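PDB 6Q64: endoglycosidase, which probably hydrolyses glycosidic bonds in complex N-glycans, acting as a glycoside hydrolase of family 18 in a gut Bacteroides. Local coordinates for residues V215-L220 with T242-L247; K128-W133 with M230-G235. The protein carries 1 engineered substitution. All coordinates share one frame; numbering follows the deposited sequence.

Contact 1. Residues V215-L220 with T242-L247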
# COMPACT_ATOMS: atom_id res chain seq x y z
N VAL A 215 14.63 -15.16 -2.42
CA VAL A 215 15.89 -14.36 -2.23
C VAL A 215 15.64 -12.96 -2.82
O VAL A 215 16.35 -11.99 -2.43
CB VAL A 215 17.15 -15.09 -2.75
CG1 VAL A 215 17.10 -15.36 -4.24
CG2 VAL A 215 18.43 -14.34 -2.37
N PHE A 216 14.58 -12.83 -3.62
CA PHE A 216 14.06 -11.53 -4.09
C PHE A 216 13.68 -10.70 -2.86
O PHE A 216 14.34 -9.69 -2.51
CB PHE A 216 12.89 -11.74 -5.04
CG PHE A 216 12.34 -10.46 -5.59
CD1 PHE A 216 13.16 -9.60 -6.31
CD2 PHE A 216 11.03 -10.07 -5.34
CE1 PHE A 216 12.67 -8.40 -6.80
CE2 PHE A 216 10.54 -8.87 -5.82
CZ PHE A 216 11.36 -8.04 -6.56
N ILE A 217 12.65 -11.18 -2.18
CA ILE A 217 12.09 -10.59 -0.92
C ILE A 217 13.19 -10.52 0.13
O ILE A 217 13.20 -9.56 0.88
CB ILE A 217 10.93 -11.46 -0.44
CG1 ILE A 217 9.75 -11.40 -1.41
CG2 ILE A 217 10.53 -11.10 0.97
CD1 ILE A 217 8.72 -12.44 -1.13
N GLU A 218 14.05 -11.53 0.21
CA GLU A 218 15.15 -11.57 1.21
C GLU A 218 16.05 -10.35 0.99
O GLU A 218 16.43 -9.72 2.01
CB GLU A 218 15.92 -12.89 1.10
CG GLU A 218 15.76 -13.82 2.28
CD GLU A 218 16.52 -15.13 2.12
OE1 GLU A 218 17.70 -15.08 1.66
OE2 GLU A 218 15.94 -16.19 2.40
N THR A 219 16.35 -10.01 -0.28
CA THR A 219 17.30 -8.93 -0.67
C THR A 219 16.68 -7.55 -0.44
O THR A 219 17.40 -6.67 0.03
CB THR A 219 17.73 -8.98 -2.14
OG1 THR A 219 18.16 -10.29 -2.50
CG2 THR A 219 18.84 -7.99 -2.41
N LEU A 220 15.40 -7.37 -0.76
CA LEU A 220 14.66 -6.14 -0.40
C LEU A 220 14.63 -5.96 1.13
O LEU A 220 15.06 -4.90 1.56
CB LEU A 220 13.25 -6.20 -0.99
CG LEU A 220 13.21 -6.24 -2.52
CD1 LEU A 220 11.81 -6.56 -3.03
CD2 LEU A 220 13.69 -4.92 -3.09
N THR A 242 5.12 -18.85 6.14
CA THR A 242 5.06 -18.30 7.51
C THR A 242 6.32 -17.45 7.72
O THR A 242 6.20 -16.28 8.12
CB THR A 242 4.88 -19.43 8.54
OG1 THR A 242 3.78 -20.30 8.26
CG2 THR A 242 4.60 -18.93 9.93
N GLU A 243 7.49 -18.01 7.46
CA GLU A 243 8.77 -17.37 7.82
C GLU A 243 8.97 -16.14 6.93
O GLU A 243 9.41 -15.11 7.46
CB GLU A 243 9.97 -18.31 7.65
CG GLU A 243 10.19 -19.21 8.84
CD GLU A 243 10.11 -18.48 10.17
OE1 GLU A 243 10.94 -17.53 10.35
OE2 GLU A 243 9.19 -18.83 10.99
N THR A 244 8.71 -16.30 5.64
CA THR A 244 8.93 -15.24 4.62
C THR A 244 7.95 -14.09 4.92
O THR A 244 8.33 -12.91 4.86
CB THR A 244 8.86 -15.83 3.21
OG1 THR A 244 9.66 -17.01 3.06
CG2 THR A 244 9.32 -14.86 2.16
N SER A 245 6.73 -14.42 5.35
CA SER A 245 5.72 -13.42 5.77
C SER A 245 6.31 -12.47 6.83
O SER A 245 5.87 -11.31 6.90
CB SER A 245 4.45 -14.10 6.23
OG SER A 245 4.44 -14.29 7.64
N LYS A 246 7.24 -12.89 7.67
CA LYS A 246 7.81 -11.99 8.70
C LYS A 246 8.62 -10.88 8.03
O LYS A 246 8.88 -9.88 8.67
CB LYS A 246 8.66 -12.76 9.71
CG LYS A 246 7.85 -13.72 10.56
CD LYS A 246 8.66 -14.55 11.54
CE LYS A 246 7.80 -15.37 12.48
NZ LYS A 246 8.36 -16.71 12.67
N LEU A 247 8.98 -11.03 6.76
CA LEU A 247 9.84 -10.06 6.06
C LEU A 247 8.99 -9.01 5.31
O LEU A 247 9.59 -8.05 4.74
CB LEU A 247 10.73 -10.82 5.07
CG LEU A 247 11.85 -11.66 5.67
CD1 LEU A 247 12.73 -12.16 4.54
CD2 LEU A 247 12.67 -10.90 6.70

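Contact 2. Residues K128-W133 with M230-G235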
# COMPACT_ATOMS: atom_id res chain seq x y z
N LYS A 128 4.04 7.84 4.40
CA LYS A 128 5.02 7.01 3.64
C LYS A 128 4.50 6.69 2.24
O LYS A 128 3.30 6.28 2.07
CB LYS A 128 5.30 5.71 4.39
CG LYS A 128 6.10 5.85 5.67
CD LYS A 128 6.28 4.52 6.36
CE LYS A 128 6.72 4.64 7.80
NZ LYS A 128 8.03 5.31 7.88
N ALA A 129 5.38 6.81 1.25
CA ALA A 129 5.03 6.56 -0.16
C ALA A 129 5.87 5.41 -0.70
O ALA A 129 7.12 5.42 -0.52
CB ALA A 129 5.22 7.82 -0.96
N LEU A 130 5.19 4.46 -1.35
CA LEU A 130 5.82 3.22 -1.87
C LEU A 130 5.85 3.26 -3.39
O LEU A 130 4.82 3.56 -3.99
CB LEU A 130 4.96 2.02 -1.45
CG LEU A 130 4.82 1.81 0.04
CD1 LEU A 130 4.20 0.46 0.29
CD2 LEU A 130 6.17 1.93 0.75
N LEU A 131 6.96 2.83 -3.97
CA LEU A 131 6.95 2.37 -5.37
C LEU A 131 6.10 1.11 -5.45
O LEU A 131 5.96 0.46 -4.43
CB LEU A 131 8.38 2.14 -5.86
CG LEU A 131 9.03 3.39 -6.43
CD1 LEU A 131 10.18 3.01 -7.35
CD2 LEU A 131 8.01 4.25 -7.18
N CYS A 132 5.59 0.80 -6.62
CA CYS A 132 4.57 -0.23 -6.85
C CYS A 132 4.47 -0.55 -8.33
O CYS A 132 4.53 0.37 -9.12
CB CYS A 132 3.20 0.26 -6.46
SG CYS A 132 1.95 -1.01 -6.79
N TRP A 133 4.30 -1.83 -8.66
CA TRP A 133 4.17 -2.36 -10.04
C TRP A 133 4.21 -3.88 -9.97
O TRP A 133 4.75 -4.40 -8.99
CB TRP A 133 5.26 -1.82 -10.98
CG TRP A 133 6.66 -2.30 -10.77
CD1 TRP A 133 7.13 -3.56 -11.00
CD2 TRP A 133 7.82 -1.51 -10.44
NE1 TRP A 133 8.48 -3.62 -10.79
CE2 TRP A 133 8.93 -2.38 -10.44
CE3 TRP A 133 8.03 -0.17 -10.09
CZ2 TRP A 133 10.23 -1.94 -10.12
CZ3 TRP A 133 9.31 0.26 -9.79
CH2 TRP A 133 10.40 -0.61 -9.81
N MSE A 230 9.65 0.09 4.23
CA MSE A 230 8.59 -0.88 4.27
C MSE A 230 8.67 -1.79 3.05
O MSE A 230 8.95 -1.34 1.95
CB MSE A 230 7.24 -0.16 4.17
CG MSE A 230 6.60 0.23 5.50
SE MSE A 230 4.92 1.15 5.01
CE MSE A 230 3.59 -0.24 4.87
N LEU A 231 8.37 -3.07 3.27
CA LEU A 231 8.10 -3.96 2.15
C LEU A 231 6.70 -4.52 2.33
O LEU A 231 6.33 -4.77 3.46
CB LEU A 231 9.13 -5.09 2.07
CG LEU A 231 8.86 -6.12 0.97
CD1 LEU A 231 8.79 -5.46 -0.40
CD2 LEU A 231 9.92 -7.21 0.97
N VAL A 232 6.00 -4.74 1.23
CA VAL A 232 4.53 -4.92 1.22
C VAL A 232 4.16 -5.70 -0.05
O VAL A 232 4.84 -5.57 -1.08
CB VAL A 232 3.88 -3.52 1.31
CG1 VAL A 232 2.80 -3.26 0.27
CG2 VAL A 232 3.40 -3.23 2.72
N MSE A 233 3.09 -6.48 0.02
CA MSE A 233 2.77 -7.37 -1.08
C MSE A 233 1.25 -7.38 -1.27
O MSE A 233 0.50 -7.45 -0.30
CB MSE A 233 3.37 -8.76 -0.79
CG MSE A 233 2.67 -9.95 -1.46
SE MSE A 233 3.86 -11.46 -2.01
CE MSE A 233 2.34 -12.52 -2.55
N ASP A 234 0.80 -7.28 -2.51
CA ASP A 234 -0.63 -7.18 -2.71
C ASP A 234 -1.06 -8.17 -3.78
O ASP A 234 -0.23 -8.56 -4.63
CB ASP A 234 -1.05 -5.74 -3.08
CG ASP A 234 -0.83 -5.40 -4.54
OD1 ASP A 234 -1.72 -5.74 -5.38
OD2 ASP A 234 0.26 -4.83 -4.83
N GLY A 235 -2.34 -8.53 -3.76
CA GLY A 235 -2.88 -9.50 -4.73
C GLY A 235 -2.97 -10.86 -4.09
O GLY A 235 -4.03 -11.19 -3.57

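Contact 1. Residues V215-L220 with T242-L247
Glu218 and Leu247 mark the closest backbone approach, their CA atoms 7.3 Å apart, where helical residues 215-220 face the weakly bonded helix of about 242-245 and the residues just after it. The chain still turns there, since Leu247 N donates to Thr244 O at 2.8 Å. That turn brings Thr244 and Leu247 to the same neighbour, Ile217.

The interface is entirely van der Waals and centres on Ile217, whose CB points at the opposite segment. With chi1 at -67°, its CG2 lies anti to the backbone N and rests against two partners, Leu247 CB at 4.1 Å and Thr244 CG2 at the same distance; Ile217 CD1 also touches Thr244 CG2, the two side chains crossing at about a right angle. Glu218 starts out away from the partner, yet its CG lies 4.1 Å from Leu247 CD1, so the aliphatic base of the acid makes the contact. Its carboxylate is held by Gln214, which donates from NE2 to Glu218 OE2 and pairs through OE1 with Thr244 OG1. One glutamine thus ties the polar ends of both sides together.

Toward the barrel wall, Ile217 and Leu220 rest on Leu231 of strand 230-235, while Phe216 and Thr219 pack on helix 162-179, through Val166 and Asn171 respectively.

Contact 2. Residues K128-W133 with M230-G235
The packing of Lys128 and Leu130 on Met230 and Val232 belongs to the interior of the TIM barrel of a family 18 glycoside hydrolase. Strands 128-135 and 230-235 are not adjacent: strand 184-189 runs between them, and the two meet through side chains directed inward. Their segment axes come within 8.7 Å and diverge by 48° in N-to-C direction, with a signed crossing angle of -48°, as expected of next-but-one strands on a curved, closed sheet.

Leu130 spans the contact by setting one branch on each of two residues. CD1 meets Val232 CG1 at 4.0 Å, and CD2 meets Met230 CB at 4.1 Å. Against both partners the leucine lies at about a right angle. Met230, a selenomethionine, runs extended through chi2 and then bends at chi3 (88°). Its SE lies 3.9 Å from Lys128 CD where the two chains cross at a slant, so it is the lysine's methylene part that makes this contact. Beyond Leu130 and Val232 the strands draw apart.

At that end Asp234 accepts a hydrogen bond on OD1 from Gln254 NE2 and lies close to Asp186 and Asp188, two of the acidic residues of the DxxDxDxE signature on strand 184-189, whose final glutamate is replaced in this construct, consistent with an approach to the active site. At the other end Phe100 of strand 100-102 touches Lys128, Leu130 and Met230. Strand 251-254 flanks the far side, with Ile252 against Val232 and Asp234, while on strand 184-189 Asp186 touches Val232.

Strand 230-235 connects the two contacts, whose centres are 14 Å apart. Its Leu231 points away from the barrel interior, and its CD2 lies 3.9 Å from Ile217 CG2 and 4.0 Å from Leu220 CB; the same methyl is 3.9 Å from Leu247 O. Contact 1 therefore packs on the outer surface of the wall whose inner surface forms contact 2, in keeping with centres about 17 Å and 5 Å from the centre of the chain. In sequence, helix 211-224, strand 230-235 and helix 242-245 are consecutive. Of the two, contact 2 reaches toward the probable catalytic end through Asp234, whereas contact 1 belongs to the outer helical layer.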